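N2152 (Neocallimastix frontalis, PDB 5U22) probably hydrolyses glycosidic bonds of rare arabinosyl-containing substrates, as a family 39 glycoside hydrolase from a rumen anaerobic fungus. Local coordinates at residues E102-L107 against E143-P148; G109-W114 against T151-N156; T119-I124 against K165-L170. All blocks are in the same frame, centred on the assembly; numbering follows the deposited sequence.

Contact 1 (E102-L107 against E143-P148); sequences ELADIL and EIWNEP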
loop_
_atom_site.group_PDB
_atom_site.type_symbol
_atom_site.label_atom_id
_atom_site.label_comp_id
_atom_site.label_asym_id
_atom_site.label_seq_id
_atom_site.Cartn_x
_atom_site.Cartn_y
_atom_site.Cartn_z
ATOM N N GLU A 102 8.502 -7.662 -10.106
ATOM C CA GLU A 102 8.718 -8.840 -9.250
ATOM C C GLU A 102 9.447 -9.907 -10.065
ATOM O O GLU A 102 8.836 -10.702 -10.779
ATOM C CB GLU A 102 7.392 -9.361 -8.709
ATOM C CG GLU A 102 7.543 -10.469 -7.640
ATOM C CD GLU A 102 6.240 -11.228 -7.384
ATOM O OE1 GLU A 102 5.320 -11.130 -8.223
ATOM O OE2 GLU A 102 6.141 -11.924 -6.351
ATOM N N LEU A 103 10.776 -9.928 -9.961
ATOM C CA LEU A 103 11.561 -10.842 -10.789
ATOM C C LEU A 103 11.288 -12.304 -10.454
ATOM O O LEU A 103 11.417 -13.162 -11.334
ATOM C CB LEU A 103 13.057 -10.543 -10.627
ATOM C CG LEU A 103 13.550 -9.192 -11.149
ATOM C CD1 LEU A 103 14.973 -8.898 -10.660
ATOM C CD2 LEU A 103 13.512 -9.189 -12.664
ATOM N N ALA A 104 10.927 -12.611 -9.199
ATOM C CA ALA A 104 10.734 -14.007 -8.805
ATOM C C ALA A 104 9.722 -14.707 -9.697
ATOM O O ALA A 104 9.850 -15.907 -9.965
ATOM C CB ALA A 104 10.281 -14.095 -7.343
ATOM N N ASP A 105 8.718 -13.982 -10.182
ATOM C CA ASP A 105 7.647 -14.657 -10.908
ATOM C C ASP A 105 8.035 -15.023 -12.338
ATOM O O ASP A 105 7.204 -15.563 -13.077
ATOM C CB ASP A 105 6.378 -13.809 -10.871
ATOM C CG ASP A 105 5.615 -13.993 -9.573
ATOM O OD1 ASP A 105 6.237 -14.469 -8.599
ATOM O OD2 ASP A 105 4.395 -13.715 -9.528
ATOM N N ILE A 106 9.278 -14.757 -12.740
ATOM C CA ILE A 106 9.852 -15.453 -13.889
ATOM C C ILE A 106 9.683 -16.957 -13.733
ATOM O O ILE A 106 9.504 -17.683 -14.724
ATOM C CB ILE A 106 11.343 -15.079 -14.051
ATOM C CG1 ILE A 106 11.496 -13.655 -14.586
ATOM C CG2 ILE A 106 12.078 -16.094 -14.959
ATOM C CD1 ILE A 106 12.928 -13.205 -14.645
ATOM N N LEU A 107 9.723 -17.443 -12.513
ATOM C CA LEU A 107 9.789 -18.866 -12.183
ATOM C C LEU A 107 8.418 -19.431 -11.837
ATOM O O LEU A 107 7.615 -18.756 -11.182
ATOM C CB LEU A 107 10.727 -19.097 -10.999
ATOM C CG LEU A 107 12.154 -18.598 -11.210
ATOM C CD1 LEU A 107 12.963 -18.848 -9.937
ATOM C CD2 LEU A 107 12.795 -19.273 -12.427
ATOM N N GLU A 143 12.729 -5.962 -8.108
ATOM C CA GLU A 143 12.585 -6.702 -6.862
ATOM C C GLU A 143 13.151 -8.102 -7.066
ATOM O O GLU A 143 12.672 -8.846 -7.925
ATOM C CB GLU A 143 11.115 -6.744 -6.444
ATOM C CG GLU A 143 10.862 -7.380 -5.091
ATOM C CD GLU A 143 9.380 -7.483 -4.768
ATOM O OE1 GLU A 143 8.541 -7.266 -5.678
ATOM O OE2 GLU A 143 9.057 -7.785 -3.600
ATOM N N ILE A 144 14.174 -8.452 -6.284
ATOM C CA ILE A 144 14.987 -9.627 -6.589
ATOM C C ILE A 144 14.222 -10.923 -6.330
ATOM O O ILE A 144 14.340 -11.887 -7.101
ATOM C CB ILE A 144 16.316 -9.564 -5.803
ATOM C CG1 ILE A 144 17.251 -8.543 -6.453
ATOM C CG2 ILE A 144 16.992 -10.954 -5.718
ATOM C CD1 ILE A 144 18.613 -8.392 -5.767
ATOM N N TRP A 145 13.423 -10.975 -5.265
ATOM C CA TRP A 145 12.776 -12.223 -4.878
ATOM C C TRP A 145 11.425 -11.912 -4.246
ATOM O O TRP A 145 10.953 -10.771 -4.273
ATOM C CB TRP A 145 13.682 -13.021 -3.933
ATOM C CG TRP A 145 13.345 -14.492 -3.877
ATOM C CD1 TRP A 145 12.832 -15.183 -2.809
ATOM C CD2 TRP A 145 13.489 -15.440 -4.936
ATOM N NE1 TRP A 145 12.653 -16.509 -3.141
ATOM C CE2 TRP A 145 13.063 -16.695 -4.438
ATOM C CE3 TRP A 145 13.952 -15.360 -6.255
ATOM C CZ2 TRP A 145 13.071 -17.851 -5.219
ATOM C CZ3 TRP A 145 13.972 -16.519 -7.031
ATOM C CH2 TRP A 145 13.534 -17.749 -6.506
ATOM N N ASN A 146 10.795 -12.939 -3.674
ATOM C CA ASN A 146 9.482 -12.792 -3.046
ATOM C C ASN A 146 9.390 -13.824 -1.939
ATOM O O ASN A 146 9.479 -15.025 -2.214
ATOM C CB ASN A 146 8.348 -12.996 -4.058
ATOM C CG ASN A 146 6.956 -12.842 -3.438
ATOM O OD1 ASN A 146 6.726 -11.975 -2.597
ATOM N ND2 ASN A 146 6.019 -13.682 -3.876
ATOM N N GLU A 147 9.225 -13.354 -0.706
ATOM C CA GLU A 147 9.035 -14.212 0.459
ATOM C C GLU A 147 10.086 -15.326 0.546
ATOM O O GLU A 147 9.738 -16.514 0.562
ATOM C CB GLU A 147 7.626 -14.785 0.478
ATOM C CG GLU A 147 6.582 -13.661 0.443
ATOM C CD GLU A 147 5.194 -14.082 0.881
ATOM O OE1 GLU A 147 4.852 -15.286 0.774
ATOM O OE2 GLU A 147 4.437 -13.188 1.338
ATOM N N PRO A 148 11.364 -14.970 0.634
ATOM C CA PRO A 148 12.389 -16.009 0.783
ATOM C C PRO A 148 12.201 -16.828 2.042
ATOM O O PRO A 148 12.603 -18.003 2.072
ATOM C CB PRO A 148 13.690 -15.201 0.817
ATOM C CG PRO A 148 13.264 -13.848 1.378
ATOM C CD PRO A 148 11.927 -13.611 0.744
HETATM O O HOH W 1 10.644 -10.646 -7.065
#
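E102 and E143 form a parallel beta bridge where two neighbouring strands of the TIM barrel, 98-102 and 139-143, reach their C-terminal ends, and the loops that follow stay together beyond it. Their side chains run side by side in the same direction, carboxylate planes 27° apart, with OE2 of E102 5.3 Å from OE1 of E143; a salt bridge from R68 and hydrogen bonds from S184 and N245 hold the E143 carboxylate. Past the bridge, L103 N donates to E143 O at 3.0 Å, and a water joins the same oxygen to A104 N, with a weak bond to W145 O. The A104 methyl lies 4.0 Å from W145 CE3, over one indole face near its rim, while L107 CD1 meets the ring edge, 3.6 Å from W145 CH2. N146 and E147, followed by proline, match the Asn-Glu-Pro signature of clan GH-A hydrolases, consistent with an active-site position; both bind a buffer molecule. With CG anti to the backbone N (chi1 -180°), the N146 amide extends to E102, amide and carboxylate planes 76° apart. ND2 bonds Y112 OH and the buffer; it lies 3.0 Å from E102 OE2, but poorly angled for a hydrogen bond.

Contact 2 (G109-W114 against T151-N156); sequences GWPYRW and TWKDSN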
loop_
_atom_site.group_PDB
_atom_site.type_symbol
_atom_site.label_atom_id
_atom_site.label_comp_id
_atom_site.label_asym_id
_atom_site.label_seq_id
_atom_site.Cartn_x
_atom_site.Cartn_y
_atom_site.Cartn_z
ATOM N N GLY A 109 5.785 -22.335 -10.020
ATOM C CA GLY A 109 5.660 -23.136 -8.810
ATOM C C GLY A 109 5.678 -22.299 -7.546
ATOM O O GLY A 109 6.222 -21.198 -7.496
ATOM N N TRP A 110 5.041 -22.829 -6.504
ATOM C CA TRP A 110 5.134 -22.243 -5.167
ATOM C C TRP A 110 5.368 -23.350 -4.141
ATOM O O TRP A 110 4.495 -24.199 -3.931
ATOM C CB TRP A 110 3.877 -21.447 -4.805
ATOM C CG TRP A 110 4.021 -20.711 -3.495
ATOM C CD1 TRP A 110 3.693 -21.176 -2.256
ATOM C CD2 TRP A 110 4.540 -19.386 -3.301
ATOM N NE1 TRP A 110 3.970 -20.224 -1.300
ATOM C CE2 TRP A 110 4.493 -19.117 -1.914
ATOM C CE3 TRP A 110 5.033 -18.401 -4.163
ATOM C CZ2 TRP A 110 4.921 -17.898 -1.365
ATOM C CZ3 TRP A 110 5.472 -17.190 -3.614
ATOM C CH2 TRP A 110 5.408 -16.952 -2.226
ATOM N N PRO A 111 6.555 -23.360 -3.505
ATOM C CA PRO A 111 7.665 -22.412 -3.692
ATOM C C PRO A 111 8.266 -22.434 -5.090
ATOM O O PRO A 111 8.201 -23.475 -5.747
ATOM C CB PRO A 111 8.691 -22.875 -2.663
ATOM C CG PRO A 111 7.861 -23.562 -1.602
ATOM C CD PRO A 111 6.824 -24.288 -2.394
ATOM N N TYR A 112 8.808 -21.291 -5.519
ATOM C CA TYR A 112 9.404 -21.161 -6.848
ATOM C C TYR A 112 10.338 -22.319 -7.156
ATOM O O TYR A 112 11.164 -22.713 -6.330
ATOM C CB TYR A 112 10.184 -19.851 -6.964
ATOM C CG TYR A 112 9.340 -18.619 -6.755
ATOM C CD1 TYR A 112 8.474 -18.178 -7.745
ATOM C CD2 TYR A 112 9.396 -17.904 -5.559
ATOM C CE1 TYR A 112 7.688 -17.050 -7.556
ATOM C CE2 TYR A 112 8.616 -16.777 -5.363
ATOM C CZ TYR A 112 7.760 -16.362 -6.365
ATOM O OH TYR A 112 6.970 -15.249 -6.185
ATOM N N ARG A 113 10.227 -22.842 -8.369
ATOM C CA ARG A 113 11.086 -23.945 -8.779
ATOM C C ARG A 113 12.384 -23.354 -9.306
ATOM O O ARG A 113 12.451 -22.883 -10.444
ATOM C CB ARG A 113 10.377 -24.814 -9.810
ATOM C CG ARG A 113 9.287 -25.661 -9.182
ATOM C CD ARG A 113 9.002 -26.877 -10.030
ATOM N NE ARG A 113 8.223 -26.510 -11.201
ATOM C CZ ARG A 113 6.909 -26.340 -11.176
ATOM N NH1 ARG A 113 6.246 -26.498 -10.040
ATOM N NH2 ARG A 113 6.261 -26.004 -12.283
ATOM N N TRP A 114 13.412 -23.363 -8.461
ATOM C CA TRP A 114 14.697 -22.775 -8.815
ATOM C C TRP A 114 15.341 -23.573 -9.944
ATOM O O TRP A 114 15.475 -24.799 -9.828
ATOM C CB TRP A 114 15.602 -22.766 -7.592
ATOM C CG TRP A 114 16.990 -22.254 -7.806
ATOM C CD1 TRP A 114 18.142 -22.991 -7.828
ATOM C CD2 TRP A 114 17.381 -20.891 -8.008
ATOM N NE1 TRP A 114 19.229 -22.163 -8.021
ATOM C CE2 TRP A 114 18.786 -20.871 -8.142
ATOM C CE3 TRP A 114 16.681 -19.685 -8.089
ATOM C CZ2 TRP A 114 19.500 -19.694 -8.348
ATOM C CZ3 TRP A 114 17.395 -18.516 -8.292
ATOM C CH2 TRP A 114 18.788 -18.529 -8.423
ATOM N N THR A 151 9.885 -19.356 0.499
ATOM C CA THR A 151 10.136 -20.013 -0.780
ATOM C C THR A 151 11.587 -20.365 -1.067
ATOM O O THR A 151 11.827 -21.156 -1.980
ATOM C CB THR A 151 9.633 -19.147 -1.943
ATOM O OG1 THR A 151 10.313 -17.878 -1.940
ATOM C CG2 THR A 151 8.148 -18.946 -1.825
ATOM N N TRP A 152 12.561 -19.810 -0.346
ATOM C CA TRP A 152 13.939 -20.185 -0.623
ATOM C C TRP A 152 14.289 -21.489 0.089
ATOM O O TRP A 152 13.950 -21.683 1.258
ATOM C CB TRP A 152 14.923 -19.085 -0.217
ATOM C CG TRP A 152 16.256 -19.424 -0.817
ATOM C CD1 TRP A 152 17.292 -20.071 -0.205
ATOM C CD2 TRP A 152 16.634 -19.260 -2.186
ATOM N NE1 TRP A 152 18.316 -20.274 -1.103
ATOM C CE2 TRP A 152 17.938 -19.785 -2.326
ATOM C CE3 TRP A 152 16.005 -18.699 -3.307
ATOM C CZ2 TRP A 152 18.626 -19.754 -3.534
ATOM C CZ3 TRP A 152 16.689 -18.675 -4.510
ATOM C CH2 TRP A 152 17.983 -19.206 -4.617
ATOM N N LYS A 153 14.977 -22.385 -0.623
ATOM C CA LYS A 153 15.348 -23.699 -0.103
ATOM C C LYS A 153 16.852 -23.883 -0.236
ATOM O O LYS A 153 17.412 -23.633 -1.308
ATOM C CB LYS A 153 14.625 -24.821 -0.857
ATOM C CG LYS A 153 13.102 -24.733 -0.844
ATOM C CD LYS A 153 12.536 -24.684 0.580
ATOM C CE LYS A 153 11.014 -24.508 0.556
ATOM N NZ LYS A 153 10.445 -24.319 1.921
ATOM N N ASP A 154 17.499 -24.327 0.850
ATOM C CA ASP A 154 18.944 -24.567 0.817
ATOM C C ASP A 154 19.329 -25.517 -0.306
ATOM O O ASP A 154 20.442 -25.433 -0.844
ATOM C CB ASP A 154 19.430 -25.149 2.149
ATOM C CG ASP A 154 19.517 -24.115 3.262
ATOM O OD1 ASP A 154 19.602 -22.902 2.967
ATOM O OD2 ASP A 154 19.514 -24.536 4.442
ATOM N N SER A 155 18.431 -26.434 -0.662
ATOM C CA SER A 155 18.683 -27.397 -1.725
ATOM C C SER A 155 18.799 -26.753 -3.101
ATOM O O SER A 155 19.151 -27.449 -4.060
ATOM C CB SER A 155 17.569 -28.440 -1.742
ATOM O OG SER A 155 16.333 -27.821 -2.030
ATOM N N ASN A 156 18.502 -25.456 -3.231
ATOM C CA ASN A 156 18.747 -24.748 -4.487
ATOM C C ASN A 156 20.230 -24.693 -4.847
ATOM O O ASN A 156 20.559 -24.377 -5.996
ATOM C CB ASN A 156 18.193 -23.317 -4.419
ATOM C CG ASN A 156 16.677 -23.273 -4.378
ATOM O OD1 ASN A 156 16.014 -24.292 -4.569
ATOM N ND2 ASN A 156 16.119 -22.080 -4.160
HETATM O O HOH W 2 13.016 -21.689 -4.366
HETATM O O HOH W 3 13.522 -24.841 -5.765
#
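W110 offers one face of its indole to T151, whose CG2 methyl sits 3.4 Å from the centroid of the six-membered ring and 13° off its normal, a close CH-pi contact. The W110 side chain also comes about 3 Å from a bound buffer molecule, nearest atoms. After the cis peptide bond, P111 lays CB 3.6 Å from T151 O and turns CG to the aliphatic K153 CE. Y112 brings its ring edge, at CD2, near T151 OG1; that hydroxyl sits between the backbone N and carbonyl carbon (chi1 60°), and is held by hydrogen bonds with W145 NE1 and E147 O, while CG2 is left facing W110. These residues join the loop before helix 117-134 to the end of helix 148-151 and the loop beyond, at the C-terminal end of the TIM barrel's parallel strands. From Y112 onward two waters bridge the segments: one lies 2.9 Å from Y112 O, near T151 O, and accepts from N156 ND2; another accepts from W114 N and lies 2.8 Å from N156 OD1. W114 receives the edge of W152 on its face in a T-shaped stack, centroids 4.9 Å apart and planes at 68°. On that same face N156 CB makes a CH-pi contact, 3.8 Å from the five-membered-ring centroid. A leucine in place of W114 would probably leave the W152 edge and N156 CB without the flat face they share.

Contact 3 (T119-I124 against K165-L170); sequences TWFNEI and KQTYDL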
loop_
_atom_site.group_PDB
_atom_site.type_symbol
_atom_site.label_atom_id
_atom_site.label_comp_id
_atom_site.label_asym_id
_atom_site.label_seq_id
_atom_site.Cartn_x
_atom_site.Cartn_y
_atom_site.Cartn_z
ATOM N N THR A 119 20.252 -20.249 -15.446
ATOM C CA THR A 119 18.974 -19.901 -16.071
ATOM C C THR A 119 18.361 -18.660 -15.437
ATOM O O THR A 119 17.801 -17.809 -16.134
ATOM C CB THR A 119 18.015 -21.083 -15.976
ATOM O OG1 THR A 119 18.508 -22.144 -16.796
ATOM C CG2 THR A 119 16.602 -20.702 -16.444
ATOM N N TRP A 120 18.452 -18.545 -14.114
ATOM C CA TRP A 120 17.993 -17.331 -13.441
ATOM C C TRP A 120 18.624 -16.086 -14.056
ATOM O O TRP A 120 17.935 -15.110 -14.374
ATOM C CB TRP A 120 18.319 -17.445 -11.955
ATOM C CG TRP A 120 17.991 -16.262 -11.079
ATOM C CD1 TRP A 120 18.880 -15.548 -10.327
ATOM C CD2 TRP A 120 16.697 -15.702 -10.809
ATOM N NE1 TRP A 120 18.229 -14.577 -9.615
ATOM C CE2 TRP A 120 16.888 -14.643 -9.893
ATOM C CE3 TRP A 120 15.400 -15.980 -11.257
ATOM C CZ2 TRP A 120 15.831 -13.861 -9.417
ATOM C CZ3 TRP A 120 14.339 -15.194 -10.780
ATOM C CH2 TRP A 120 14.567 -14.153 -9.864
ATOM N N PHE A 121 19.939 -16.120 -14.258
ATOM C CA PHE A 121 20.621 -14.961 -14.818
ATOM C C PHE A 121 20.233 -14.737 -16.277
ATOM O O PHE A 121 20.024 -13.593 -16.699
ATOM C CB PHE A 121 22.134 -15.135 -14.663
ATOM C CG PHE A 121 22.681 -14.626 -13.345
ATOM C CD1 PHE A 121 21.889 -14.562 -12.209
ATOM C CD2 PHE A 121 23.991 -14.173 -13.260
ATOM C CE1 PHE A 121 22.400 -14.080 -11.003
ATOM C CE2 PHE A 121 24.506 -13.681 -12.060
ATOM C CZ PHE A 121 23.709 -13.636 -10.935
ATOM N N ASN A 122 20.140 -15.809 -17.071
ATOM C CA ASN A 122 19.700 -15.657 -18.458
ATOM C C ASN A 122 18.316 -15.013 -18.530
ATOM O O ASN A 122 18.082 -14.100 -19.330
ATOM C CB ASN A 122 19.699 -17.016 -19.161
ATOM C CG ASN A 122 21.097 -17.514 -19.459
ATOM O OD1 ASN A 122 21.996 -16.721 -19.751
ATOM N ND2 ASN A 122 21.295 -18.830 -19.366
ATOM N N GLU A 123 17.390 -15.472 -17.692
ATOM C CA GLU A 123 16.047 -14.896 -17.707
ATOM C C GLU A 123 16.064 -13.430 -17.291
ATOM O O GLU A 123 15.373 -12.606 -17.895
ATOM C CB GLU A 123 15.120 -15.704 -16.800
ATOM C CG GLU A 123 14.765 -17.069 -17.356
ATOM C CD GLU A 123 14.045 -16.975 -18.677
ATOM O OE1 GLU A 123 13.127 -16.143 -18.793
ATOM O OE2 GLU A 123 14.400 -17.726 -19.606
ATOM N N ILE A 124 16.847 -13.087 -16.261
ATOM C CA ILE A 124 16.934 -11.692 -15.832
ATOM C C ILE A 124 17.521 -10.832 -16.940
ATOM O O ILE A 124 16.992 -9.757 -17.245
ATOM C CB ILE A 124 17.740 -11.572 -14.523
ATOM C CG1 ILE A 124 16.927 -12.143 -13.360
ATOM C CG2 ILE A 124 18.077 -10.132 -14.225
ATOM C CD1 ILE A 124 17.702 -12.206 -12.064
ATOM N N LYS A 165 22.985 -11.482 -3.032
ATOM C CA LYS A 165 24.233 -10.807 -3.372
ATOM C C LYS A 165 24.557 -10.951 -4.853
ATOM O O LYS A 165 24.903 -9.974 -5.526
ATOM C CB LYS A 165 25.362 -11.380 -2.517
ATOM C CG LYS A 165 26.763 -10.962 -2.948
ATOM C CD LYS A 165 26.969 -9.460 -2.859
ATOM C CE LYS A 165 28.440 -9.092 -3.082
ATOM N NZ LYS A 165 28.613 -7.627 -3.222
ATOM N N GLN A 166 24.450 -12.168 -5.382
ATOM C CA GLN A 166 24.849 -12.394 -6.765
ATOM C C GLN A 166 23.900 -11.710 -7.733
ATOM O O GLN A 166 24.331 -11.165 -8.757
ATOM C CB GLN A 166 24.934 -13.898 -7.045
ATOM C CG GLN A 166 26.118 -14.585 -6.338
ATOM C CD GLN A 166 26.026 -16.109 -6.357
ATOM O OE1 GLN A 166 25.583 -16.704 -7.344
ATOM N NE2 GLN A 166 26.439 -16.744 -5.261
ATOM N N THR A 167 22.606 -11.715 -7.431
ATOM C CA THR A 167 21.658 -11.072 -8.331
ATOM C C THR A 167 21.768 -9.555 -8.232
ATOM O O THR A 167 21.622 -8.840 -9.233
ATOM C CB THR A 167 20.237 -11.549 -8.014
ATOM O OG1 THR A 167 20.210 -12.981 -8.031
ATOM C CG2 THR A 167 19.258 -11.021 -9.033
ATOM N N TYR A 168 22.008 -9.050 -7.021
ATOM C CA TYR A 168 22.242 -7.627 -6.814
ATOM C C TYR A 168 23.413 -7.139 -7.661
ATOM O O TYR A 168 23.316 -6.115 -8.348
ATOM C CB TYR A 168 22.495 -7.387 -5.324
ATOM C CG TYR A 168 22.639 -5.951 -4.864
ATOM C CD1 TYR A 168 23.818 -5.233 -5.078
ATOM C CD2 TYR A 168 21.622 -5.338 -4.152
ATOM C CE1 TYR A 168 23.951 -3.919 -4.627
ATOM C CE2 TYR A 168 21.748 -4.036 -3.695
ATOM C CZ TYR A 168 22.905 -3.334 -3.938
ATOM O OH TYR A 168 23.005 -2.049 -3.467
ATOM N N ASP A 169 24.526 -7.879 -7.644
ATOM C CA ASP A 169 25.684 -7.469 -8.433
ATOM C C ASP A 169 25.359 -7.488 -9.913
ATOM O O ASP A 169 25.809 -6.616 -10.668
ATOM C CB ASP A 169 26.884 -8.371 -8.135
ATOM C CG ASP A 169 27.444 -8.153 -6.736
ATOM O OD1 ASP A 169 27.034 -7.176 -6.085
ATOM O OD2 ASP A 169 28.286 -8.962 -6.286
ATOM N N LEU A 170 24.580 -8.480 -10.350
ATOM C CA LEU A 170 24.148 -8.527 -11.742
ATOM C C LEU A 170 23.324 -7.291 -12.104
ATOM O O LEU A 170 23.572 -6.643 -13.127
ATOM C CB LEU A 170 23.353 -9.810 -11.995
ATOM C CG LEU A 170 22.656 -9.822 -13.365
ATOM C CD1 LEU A 170 23.688 -9.868 -14.483
ATOM C CD2 LEU A 170 21.684 -10.976 -13.473
#
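W120 and T167 supply the hydrogen bond between these two helices: NE1 of W120 donates to OG1 of T167 at 3.0 Å with an N-H...O angle of 157°, the oxygen lying practically in the indole plane. T167 has OG1 beside its own backbone N (chi1 -53°), where the hydroxyl also bonds M163 O, one turn back in its helix, so one group links the indole to the backbone of helix 160-174. The CH-pi contact comes from L170, whose CD2 methyl stands over the centre of the F121 ring, 3.7 Å from the centroid. F121 CZ also comes 3.4 Å from the backbone O of Q166. I124 adds apolar contacts: CD1 touches T167 CG2 at 3.6 Å, and CG2 meets L170 CD2 at 3.8 Å. L170 is therefore wedged between F121 and I124, and T167 meets W120 and I124 on one side, its CG2 beside both. The segment axes run in the same sense, 11.4 Å apart at closest approach, at a crossing angle of -29°. Such near-parallel packing of the helices that follow two adjacent parallel strands belongs to the outer layer of a TIM barrel.

The three first segments, 102-107, 109-114 and 119-124, come before all three partners, 143-148, 151-156 and 165-170, which follow in the same order, so the contacts interleave. They thus follow two neighbouring barrel strands, 98-102 and 139-143, from strand ends through loops to outer helices 117-134 and 160-174. The centre of contact 1 lies about 11 Å from those of contacts 2 and 3, which are about 16 Å apart. Y112 OH ties contact 2 to contact 1 through D105 OD1, 2.6 Å away; W120 of contact 3 packs on L103 and I144, and its CD1 lies 3.5 Å from W114 CH2. Tryptophans W114, W120 and W145 therefore join the helix layer to the loops beside the probable active site.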